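Local structure of SnoaL-like domain-containing protein (Burkholderia xenovorans LB400, 3FGY) at residues L57-K60 with A61-V65. The protein is of unknown function but belongs to the SnoaL-like family of the NTF2 clan, whose cone-shaped alpha+beta fold commonly encloses a ligand pocket or active site. Sequence-based numbering, arbitrary orientation.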
loop_
_atom_site.group_PDB
_atom_site.type_symbol
_atom_site.label_atom_id
_atom_site.label_comp_id
_atom_site.label_asym_id
_atom_site.label_seq_id
_atom_site.Cartn_x
_atom_site.Cartn_y
_atom_site.Cartn_z
ATOM N N LEU A 57 14.551 6.462 14.133
ATOM C CA LEU A 57 13.712 5.399 13.548
ATOM C C LEU A 57 14.583 4.285 12.996
ATOM O O LEU A 57 14.357 3.116 13.313
ATOM C CB LEU A 57 12.851 5.982 12.429
ATOM C CG LEU A 57 12.147 4.982 11.497
ATOM C CD1 LEU A 57 11.202 4.041 12.312
ATOM C CD2 LEU A 57 11.407 5.722 10.375
ATOM N N LEU A 58 15.611 4.655 12.224
ATOM C CA LEU A 58 16.532 3.676 11.650
ATOM C C LEU A 58 17.285 2.897 12.764
ATOM O O LEU A 58 17.453 1.657 12.683
ATOM C CB LEU A 58 17.469 4.358 10.649
ATOM C CG LEU A 58 16.749 4.984 9.420
ATOM C CD1 LEU A 58 17.738 5.441 8.353
ATOM C CD2 LEU A 58 15.716 4.070 8.805
ATOM N N GLN A 59 17.647 3.596 13.840
ATOM C CA GLN A 59 18.343 2.965 14.963
ATOM C C GLN A 59 17.399 1.996 15.677
ATOM O O GLN A 59 17.747 0.852 15.955
ATOM C CB GLN A 59 18.886 4.015 15.949
ATOM C CG GLN A 59 19.629 3.431 17.160
ATOM C CD GLN A 59 20.842 2.643 16.774
ATOM O OE1 GLN A 59 21.509 2.955 15.778
ATOM N NE2 GLN A 59 21.159 1.612 17.569
ATOM N N LYS A 60 16.185 2.457 15.946
ATOM C CA LYS A 60 15.219 1.634 16.636
ATOM C C LYS A 60 14.845 0.384 15.808
ATOM O O LYS A 60 14.713 -0.720 16.362
ATOM C CB LYS A 60 13.998 2.480 16.982
ATOM C CG LYS A 60 13.023 1.779 17.863
ATOM C CD LYS A 60 11.898 2.668 18.257
ATOM C CE LYS A 60 10.937 1.976 19.188
ATOM N NZ LYS A 60 9.856 2.921 19.616
ATOM N N ALA A 61 14.694 0.553 14.501
ATOM C CA ALA A 61 14.382 -0.578 13.609
ATOM C C ALA A 61 15.504 -1.636 13.694
ATOM O O ALA A 61 15.232 -2.835 13.864
ATOM C CB ALA A 61 14.198 -0.106 12.186
ATOM N N SER A 62 16.760 -1.194 13.624
ATOM C CA SER A 62 17.931 -2.089 13.713
ATOM C C SER A 62 17.954 -2.884 15.026
ATOM O O SER A 62 18.395 -4.054 15.066
ATOM C CB SER A 62 19.207 -1.269 13.560
ATOM O OG SER A 62 19.606 -0.680 14.795
ATOM N N GLU A 63 17.475 -2.240 16.089
ATOM C CA GLU A 63 17.404 -2.843 17.404
ATOM C C GLU A 63 16.264 -3.830 17.595
ATOM O O GLU A 63 16.390 -4.746 18.419
ATOM C CB GLU A 63 17.300 -1.746 18.470
ATOM C CG GLU A 63 18.607 -1.006 18.636
ATOM C CD GLU A 63 18.521 0.208 19.543
ATOM O OE1 GLU A 63 17.457 0.445 20.157
ATOM O OE2 GLU A 63 19.547 0.922 19.621
HETATM N N MSE A 64 15.173 -3.685 16.850
HETATM C CA MSE A 64 14.037 -4.525 17.192
HETATM C C MSE A 64 13.595 -5.510 16.140
HETATM O O MSE A 64 12.878 -6.439 16.472
HETATM C CB MSE A 64 12.878 -3.679 17.669
HETATM C CG MSE A 64 13.177 -3.082 19.011
HETATM SE SE MSE A 64 11.749 -1.977 19.541
HETATM C CE MSE A 64 10.812 -3.134 20.837
ATOM N N VAL A 65 14.090 -5.391 14.911
ATOM C CA VAL A 65 13.640 -6.296 13.852
ATOM C C VAL A 65 14.772 -6.636 12.893
ATOM O O VAL A 65 15.666 -5.816 12.633
ATOM C CB VAL A 65 12.421 -5.737 13.085
ATOM C CG1 VAL A 65 12.795 -4.561 12.199
ATOM C CG2 VAL A 65 11.786 -6.825 12.227
#
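The carbonyl oxygen Gln59 O is gripped twice: Glu63 N donates to it over 3.1 Å as the regular i to i+4 bond, and the hydroxyl Ser62 OG donates over 2.7 Å from one residue nearer. Both belong to the last turns of helix 50-64, which leads straight into strand 65-78, an outermost strand of the curved sheet within this chain of NTF2-like fold. Ser62 reaches back because OG sits between its own backbone N and carbonyl carbon (chi1 84°), over the preceding turn. On the exposed side, Gln59 NE2 gives a nearly straight bond (174°) to Glu63 OE2 at 2.7 Å, bridging one helical turn. The carboxylate oxygen lies almost in the amide plane of Gln59, whereas NE2 comes to OE2 on its anti side and well out of the carboxylate plane; the two flat groups stand 74° apart. A bend at chi2 swings the Gln59 amide along the helix to this partner. Toward the C-terminal end the helical hydrogen-bonding pattern becomes less regular: Ala61 N to Leu57 O is 2.8 Å and well aligned, but the bonds from Glu63 N and Met64 N to Lys60 O are weak, and Ala61 O takes both Met64 N and Val65 N as Val65 turns into the strand. On another face Leu57 packs against Trp36 and Ile38 of strand 34-38. Lys60 NZ forms a hydrogen bond to Pro43 O and a salt bridge with Thr135 OXT, the C-terminal carboxylate.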